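Long-range contacts in immunity 23 family protein (Burkholderia dolosa AU0158, PDB 5FFP), which probably acts as an antitoxin, neutralising the cognate toxin of a contact-dependent growth inhibition system and so sparing the cell that makes it: residues 47-52 with 100-104; 66-70 with 117-122. All coordinates share one frame; numbering follows the deposited sequence.

Contact 1: 47-52 with 100-104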
ATOM      1  N   VAL A  47      -6.385   3.305  21.845  1.00 30.15           N
ATOM      2  CA  VAL A  47      -6.148   3.335  20.416  1.00 30.84           C
ATOM      3  C   VAL A  47      -5.516   2.033  19.967  1.00 30.70           C
ATOM      4  O   VAL A  47      -5.910   1.481  18.989  1.00 31.98           O
ATOM      5  CB  VAL A  47      -5.216   4.533  20.016  1.00 29.42           C
ATOM      6  CG1 VAL A  47      -4.947   4.516  18.523  1.00 30.33           C
ATOM      7  CG2 VAL A  47      -5.835   5.857  20.415  1.00 29.38           C
ATOM      8  N   ASP A  48      -4.471   1.585  20.650  1.00 29.41           N
ATOM      9  CA  ASP A  48      -3.929   0.255  20.367  1.00 29.55           C
ATOM     10  C   ASP A  48      -5.010  -0.861  20.441  1.00 31.59           C
ATOM     11  O   ASP A  48      -5.066  -1.744  19.562  1.00 33.01           O
ATOM     12  CB  ASP A  48      -2.807  -0.074  21.331  1.00 27.60           C
ATOM     13  CG  ASP A  48      -1.440   0.358  20.832  1.00 26.87           C
ATOM     14  OD1 ASP A  48      -1.261   0.623  19.612  1.00 27.56           O
ATOM     15  OD2 ASP A  48      -0.493   0.338  21.666  1.00 25.77           O
ATOM     16  N   LEU A  49      -5.848  -0.851  21.476  1.00 32.11           N
ATOM     17  CA  LEU A  49      -6.797  -1.964  21.654  1.00 34.81           C
ATOM     18  C   LEU A  49      -7.873  -1.927  20.585  1.00 38.09           C
ATOM     19  O   LEU A  49      -8.172  -2.952  19.990  1.00 39.64           O
ATOM     20  CB  LEU A  49      -7.409  -2.001  23.069  1.00 35.15           C
ATOM     21  CG  LEU A  49      -6.684  -2.837  24.167  1.00 33.83           C
ATOM     22  CD1 LEU A  49      -5.169  -2.859  24.095  1.00 31.31           C
ATOM     23  CD2 LEU A  49      -7.111  -2.365  25.556  1.00 34.03           C
ATOM     24  N   SER A  50      -8.424  -0.751  20.297  1.00 39.75           N
ATOM     25  CA  SER A  50      -9.427  -0.678  19.259  1.00 44.27           C
ATOM     26  C   SER A  50      -8.880  -1.080  17.871  1.00 46.18           C
ATOM     27  O   SER A  50      -9.619  -1.656  17.050  1.00 48.79           O
ATOM     28  CB  SER A  50     -10.055   0.687  19.202  1.00 45.01           C
ATOM     29  OG  SER A  50      -9.137   1.576  18.645  1.00 43.53           O
HETATM   30  N   MSE A  51      -7.603  -0.816  17.622  1.00 47.21           N
HETATM   31  CA  MSE A  51      -6.982  -1.228  16.372  1.00 50.00           C
HETATM   32  C   MSE A  51      -6.645  -2.726  16.306  1.00 45.82           C
HETATM   33  O   MSE A  51      -6.653  -3.325  15.225  1.00 42.97           O
HETATM   34  CB  MSE A  51      -5.789  -0.300  16.222  1.00 59.22           C
HETATM   35  CG  MSE A  51      -4.679  -0.855  15.329  1.00 67.82           C
HETATM   36 SE   MSE A  51      -3.416  -2.069  16.303  1.00 83.10          SE
HETATM   37  CE  MSE A  51      -2.712  -2.915  14.657  1.00 78.37           C
ATOM     38  N   LEU A  52      -6.309  -3.338  17.445  1.00 44.24           N
ATOM     39  CA  LEU A  52      -6.109  -4.795  17.494  1.00 41.99           C
ATOM     40  C   LEU A  52      -7.429  -5.492  17.191  1.00 40.05           C
ATOM     41  O   LEU A  52      -7.455  -6.517  16.498  1.00 38.61           O
ATOM     42  CB  LEU A  52      -5.579  -5.276  18.840  1.00 42.39           C
ATOM     43  CG  LEU A  52      -4.156  -4.911  19.237  1.00 45.24           C
ATOM     44  CD1 LEU A  52      -3.906  -5.379  20.656  1.00 47.21           C
ATOM     45  CD2 LEU A  52      -3.130  -5.480  18.283  1.00 45.69           C
ATOM     46  N   VAL A 100       0.044  -8.131  12.478  1.00 46.37           N
ATOM     47  CA  VAL A 100      -0.716  -8.080  13.726  1.00 46.11           C
ATOM     48  C   VAL A 100      -0.092  -7.246  14.834  1.00 45.49           C
ATOM     49  O   VAL A 100      -0.608  -7.252  15.978  1.00 45.83           O
ATOM     50  CB  VAL A 100      -1.020  -9.496  14.248  1.00 46.76           C
ATOM     51  CG1 VAL A 100      -1.726 -10.312  13.169  1.00 47.82           C
ATOM     52  CG2 VAL A 100       0.242 -10.200  14.705  1.00 46.21           C
ATOM     53  N   SER A 101       0.995  -6.534  14.536  1.00 44.82           N
ATOM     54  CA  SER A 101       1.543  -5.599  15.521  1.00 44.95           C
ATOM     55  C   SER A 101       0.501  -4.565  15.934  1.00 45.90           C
ATOM     56  O   SER A 101      -0.162  -3.992  15.087  1.00 46.82           O
ATOM     57  CB  SER A 101       2.738  -4.806  14.978  1.00 45.20           C
ATOM     58  OG  SER A 101       3.647  -5.603  14.265  1.00 44.94           O
ATOM     59  N   ALA A 102       0.375  -4.336  17.232  1.00 46.29           N
ATOM     60  CA  ALA A 102      -0.212  -3.124  17.739  1.00 47.62           C
ATOM     61  C   ALA A 102       0.507  -1.957  17.086  1.00 48.33           C
ATOM     62  O   ALA A 102       1.642  -2.119  16.636  1.00 47.83           O
ATOM     63  CB  ALA A 102      -0.055  -3.075  19.238  1.00 48.22           C
ATOM     64  N   GLU A 103      -0.158  -0.795  17.028  1.00 49.88           N
ATOM     65  CA  GLU A 103       0.388   0.421  16.393  1.00 51.06           C
ATOM     66  C   GLU A 103       1.619   0.945  17.119  1.00 51.60           C
ATOM     67  O   GLU A 103       2.558   1.412  16.487  1.00 52.09           O
ATOM     68  CB  GLU A 103      -0.642   1.585  16.336  1.00 53.57           C
ATOM     69  CG  GLU A 103      -1.712   1.479  15.253  1.00 53.67           C
ATOM     70  CD  GLU A 103      -2.651   2.707  15.163  1.00 56.47           C
ATOM     71  OE1 GLU A 103      -3.843   2.538  14.786  1.00 56.81           O
ATOM     72  OE2 GLU A 103      -2.205   3.848  15.463  1.00 58.70           O
ATOM     73  N   SER A 104       1.616   0.891  18.445  1.00 51.74           N
ATOM     74  CA  SER A 104       2.783   1.361  19.182  1.00 52.83           C
ATOM     75  C   SER A 104       3.988   0.530  18.755  1.00 51.13           C
ATOM     76  O   SER A 104       5.072   1.073  18.595  1.00 52.36           O
ATOM     77  CB  SER A 104       2.547   1.338  20.700  1.00 53.63           C
ATOM     78  OG  SER A 104       1.967   0.118  21.127  1.00 51.72           O
TER

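Contact 2: 66-70 with 117-122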
ATOM      1  N   GLU A  66       3.143 -21.490   2.061  1.00 58.42           N
ATOM      2  CA  GLU A  66       4.526 -21.231   1.715  1.00 60.71           C
ATOM      3  C   GLU A  66       5.224 -20.590   2.907  1.00 61.02           C
ATOM      4  O   GLU A  66       6.229 -21.107   3.407  1.00 61.49           O
ATOM      5  CB  GLU A  66       4.600 -20.321   0.485  1.00 63.91           C
ATOM      6  CG  GLU A  66       5.968 -20.287  -0.189  1.00 67.49           C
ATOM      7  CD  GLU A  66       6.426 -18.880  -0.561  1.00 71.72           C
ATOM      8  OE1 GLU A  66       5.656 -17.896  -0.389  1.00 73.15           O
ATOM      9  OE2 GLU A  66       7.584 -18.750  -1.010  1.00 75.81           O
ATOM     10  N   LEU A  67       4.639 -19.492   3.386  1.00 60.19           N
ATOM     11  CA  LEU A  67       5.239 -18.667   4.436  1.00 60.30           C
ATOM     12  C   LEU A  67       5.373 -19.436   5.736  1.00 58.94           C
ATOM     13  O   LEU A  67       6.300 -19.188   6.521  1.00 61.44           O
ATOM     14  CB  LEU A  67       4.394 -17.412   4.680  1.00 60.02           C
ATOM     15  CG  LEU A  67       4.320 -16.416   3.517  1.00 61.59           C
ATOM     16  CD1 LEU A  67       3.229 -15.378   3.756  1.00 60.17           C
ATOM     17  CD2 LEU A  67       5.679 -15.755   3.305  1.00 65.45           C
ATOM     18  N   PHE A  68       4.422 -20.338   5.978  1.00 55.17           N
ATOM     19  CA  PHE A  68       4.499 -21.222   7.138  1.00 55.60           C
ATOM     20  C   PHE A  68       5.750 -22.086   7.085  1.00 57.49           C
ATOM     21  O   PHE A  68       6.465 -22.197   8.078  1.00 60.37           O
ATOM     22  CB  PHE A  68       3.258 -22.115   7.246  1.00 53.99           C
ATOM     23  CG  PHE A  68       3.074 -22.694   8.606  1.00 55.78           C
ATOM     24  CD1 PHE A  68       3.808 -23.801   9.002  1.00 59.29           C
ATOM     25  CD2 PHE A  68       2.204 -22.111   9.512  1.00 55.16           C
ATOM     26  CE1 PHE A  68       3.669 -24.330  10.269  1.00 61.90           C
ATOM     27  CE2 PHE A  68       2.059 -22.627  10.785  1.00 57.95           C
ATOM     28  CZ  PHE A  68       2.794 -23.744  11.162  1.00 61.79           C
ATOM     29  N   HIS A  69       6.021 -22.670   5.921  1.00 86.75           N
ATOM     30  CA  HIS A  69       7.046 -23.709   5.800  1.00 90.08           C
ATOM     31  C   HIS A  69       8.444 -23.228   5.422  1.00 89.56           C
ATOM     32  O   HIS A  69       9.401 -23.994   5.537  1.00 92.99           O
ATOM     33  CB  HIS A  69       6.582 -24.804   4.830  1.00 95.16           C
ATOM     34  CG  HIS A  69       5.512 -25.677   5.407  1.00 97.05           C
ATOM     35  ND1 HIS A  69       4.204 -25.644   4.976  1.00 97.41           N
ATOM     36  CD2 HIS A  69       5.549 -26.568   6.428  1.00 98.78           C
ATOM     37  CE1 HIS A  69       3.486 -26.495   5.687  1.00 99.74           C
ATOM     38  NE2 HIS A  69       4.278 -27.067   6.576  1.00100.60           N
ATOM     39  N   ILE A  70       8.585 -21.979   4.994  1.00 85.64           N
ATOM     40  CA  ILE A  70       9.906 -21.477   4.616  1.00 85.04           C
ATOM     41  C   ILE A  70      10.602 -20.925   5.859  1.00 81.16           C
ATOM     42  O   ILE A  70      10.095 -21.050   6.959  1.00 78.43           O
ATOM     43  CB  ILE A  70       9.835 -20.453   3.457  1.00 84.30           C
ATOM     44  CG1 ILE A  70       9.111 -19.175   3.886  1.00 79.37           C
ATOM     45  CG2 ILE A  70       9.153 -21.075   2.239  1.00 87.40           C
ATOM     46  CD1 ILE A  70       9.029 -18.143   2.787  1.00 78.84           C
ATOM     47  N   TYR A 117      -1.629 -22.387   9.293  1.00 60.19           N
ATOM     48  CA  TYR A 117      -1.596 -23.566   8.462  1.00 64.48           C
ATOM     49  C   TYR A 117      -2.425 -24.658   9.107  1.00 68.49           C
ATOM     50  O   TYR A 117      -2.118 -25.110  10.208  1.00 69.36           O
ATOM     51  CB  TYR A 117      -0.171 -24.082   8.224  1.00 64.63           C
ATOM     52  CG  TYR A 117      -0.140 -25.329   7.346  1.00 68.09           C
ATOM     53  CD1 TYR A 117      -0.232 -25.225   5.966  1.00 69.71           C
ATOM     54  CD2 TYR A 117      -0.038 -26.605   7.903  1.00 71.34           C
ATOM     55  CE1 TYR A 117      -0.220 -26.351   5.156  1.00 74.77           C
ATOM     56  CE2 TYR A 117      -0.025 -27.744   7.104  1.00 75.97           C
ATOM     57  CZ  TYR A 117      -0.113 -27.609   5.730  1.00 77.58           C
ATOM     58  OH  TYR A 117      -0.088 -28.702   4.913  1.00 82.60           O
ATOM     59  N   ASP A 118      -3.470 -25.078   8.410  1.00 71.65           N
ATOM     60  CA  ASP A 118      -4.312 -26.135   8.893  1.00 76.52           C
ATOM     61  C   ASP A 118      -4.775 -25.787  10.322  1.00 74.57           C
ATOM     62  O   ASP A 118      -5.636 -24.916  10.474  1.00 72.38           O
ATOM     63  CB  ASP A 118      -3.560 -27.479   8.768  1.00 80.65           C
ATOM     64  CG  ASP A 118      -4.488 -28.670   8.813  1.00 86.69           C
ATOM     65  OD1 ASP A 118      -4.149 -29.672   9.480  1.00 89.60           O
ATOM     66  OD2 ASP A 118      -5.559 -28.603   8.169  1.00 89.35           O
ATOM     67  N   GLU A 119      -4.176 -26.421  11.340  1.00 74.74           N
ATOM     68  CA  GLU A 119      -4.554 -26.252  12.752  1.00 74.53           C
ATOM     69  C   GLU A 119      -3.467 -25.565  13.621  1.00 69.83           C
ATOM     70  O   GLU A 119      -3.602 -25.471  14.838  1.00 69.61           O
ATOM     71  CB  GLU A 119      -4.960 -27.611  13.352  1.00 80.66           C
ATOM     72  CG  GLU A 119      -6.338 -28.094  12.889  1.00 85.89           C
ATOM     73  CD  GLU A 119      -7.474 -27.081  13.093  1.00 85.84           C
ATOM     74  OE1 GLU A 119      -8.610 -27.426  12.702  1.00 90.58           O
ATOM     75  OE2 GLU A 119      -7.268 -25.960  13.634  1.00 81.44           O
ATOM     76  N   SER A 120      -2.414 -25.051  12.992  1.00 65.31           N
ATOM     77  CA  SER A 120      -1.343 -24.368  13.724  1.00 61.34           C
ATOM     78  C   SER A 120      -1.275 -22.931  13.250  1.00 56.81           C
ATOM     79  O   SER A 120      -2.060 -22.499  12.403  1.00 55.85           O
ATOM     80  CB  SER A 120       0.031 -25.035  13.501  1.00 61.54           C
ATOM     81  OG  SER A 120       0.012 -26.423  13.761  1.00 65.87           O
ATOM     82  N   ALA A 121      -0.321 -22.193  13.798  1.00 54.24           N
ATOM     83  CA  ALA A 121      -0.061 -20.824  13.351  1.00 50.82           C
ATOM     84  C   ALA A 121       1.324 -20.383  13.761  1.00 48.89           C
ATOM     85  O   ALA A 121       1.907 -20.931  14.685  1.00 50.73           O
ATOM     86  CB  ALA A 121      -1.111 -19.865  13.881  1.00 49.06           C
ATOM     87  N   LYS A 122       1.841 -19.391  13.061  1.00 46.67           N
ATOM     88  CA  LYS A 122       3.144 -18.824  13.357  1.00 46.50           C
ATOM     89  C   LYS A 122       3.055 -17.310  13.500  1.00 43.84           C
ATOM     90  O   LYS A 122       2.493 -16.637  12.643  1.00 44.70           O
ATOM     91  CB  LYS A 122       4.116 -19.131  12.230  1.00 47.25           C
ATOM     92  CG  LYS A 122       4.718 -20.499  12.318  1.00 50.59           C
ATOM     93  CD  LYS A 122       5.665 -20.735  11.171  1.00 52.82           C
ATOM     94  CE  LYS A 122       6.288 -22.104  11.322  1.00 58.23           C
ATOM     95  NZ  LYS A 122       7.189 -22.466  10.194  1.00 61.80           N
TER

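Contact 1: 47-52 with 100-104
Asp48, reaching out of helix 45-52, meets the first turn of helix 103-108 with both carboxylate oxygens. OD1 accepts the backbone N-H of Ser104 through its syn lone pair, with 3.1 Å between Ser104 N and Asp48 OD1 and an N-H...O angle of 153°. The hydroxyl of Ser104 donates to the other oxygen, Ser104 OG to Asp48 OD2 being 2.5 Å, again from the syn side but 16° out of the carboxylate plane. A second hydroxyl, that of Ser43 on strand 36-44, also bonds OD2, so this buried group has partners at each oxygen and little freedom to turn. Aspartate suits the place: its arm is short, so few torsions need fixing for both oxygens to reach Ser104, and its charge is probably stabilised by the positive end of the helix dipole.

One turn further on, Met51, modelled as selenomethionine, lies against the chain at Ala102 and Glu103. Its long, flexible chain bends at chi2 (-84°), which lays SE on the backbone, 3.7 Å from Ala102 CA. Glu103 lies obliquely across it: OE1 touches Met51 CB and CG (Glu103 OE1 to Met51 CG 3.5 Å), Glu103 CG lies beside Met51 CG, and OE2 comes up to a methyl of Val47. On the next residue, Leu52 CD2 packs 4.0 Å from Ala102 CB, where a small methyl lets the chains come close. The arrangement is a helix start, Ala102 at the N-cap position, whose first turn is met by a carboxylate from another helix through the amide of Ser104, beside the four-stranded sheet.

Contact 2: 66-70 with 117-122
Phe68 slides its ring between Tyr117 and Lys122, entering the gap from the last turn of helix 65-69. Its CB already lies 4.1 Å from Tyr117 CB, and with CG anti to the backbone N (chi1 -161°) the ring is thrown forward toward the hairpin. From CG onward the two faces have different company. Over one, the CB of Tyr117 makes a CH-pi contact, offset toward the rim and 3.3 Å from Phe68 CD2; over the opposite face runs the extended lysine chain, with Lys122 CE 3.6 Å from Phe68 CE1 and 3.8 Å from Phe68 CD1. CE2 has Lys122 CG close by and the backbone of Ala121 near its edge. At the far end, Phe68 CZ rests 3.8 Å from Ser120 CB.

The residues that hold the ring belong to a beta hairpin: strands 110-117 and 120-127 are joined by a type II' turn from Tyr117 to Ser120, and Phe68, His69 and Tyr117 make up an aromatic cluster at its end. A flat, apolar ring suits such a slot, since it has two faces to offer, one to each flank. Lysine suits the other side, because its methylenes cover the ring while its ammonium pairs with Glu136 in a salt bridge. Lys122 NZ also makes an off-centre cation-pi contact, 4.3 Å from the Phe68 ring centroid, but only approximately, as the modelled position of NZ is doubtful.

His69 adds an edge-to-face contact with the tyrosine, the planes 78° apart. The C-H carbon of the imidazole, His69 CE1, stands over the middle of the Tyr117 ring, 3.7 Å from Tyr117 CE1. A hydrogen bond between His69 ND1 and the carbonyl of Ala65, one helical turn back, probably limits rotation of the imidazole.

The two contacts bury nearly equal areas but lie on opposite sides of the chain's centre, about 23 Å apart between centres. Contact 1 is mostly buried and near the middle of the molecule; contact 2 sits about 16 Å out and is only partly covered. They share no helix or strand, though helices 45-52 and 65-69 follow one another in sequence and their partner segments follow in the same order. Chemistry tracks position. Deep inside, an acid needs hydrogen bonds to pay for burial, and contact 1 ties a helix to a loop and the helix it starts. Toward the surface, contact 2 ties a helix to a hairpin through rings and a lysine chain rather than settled hydrogen bonds.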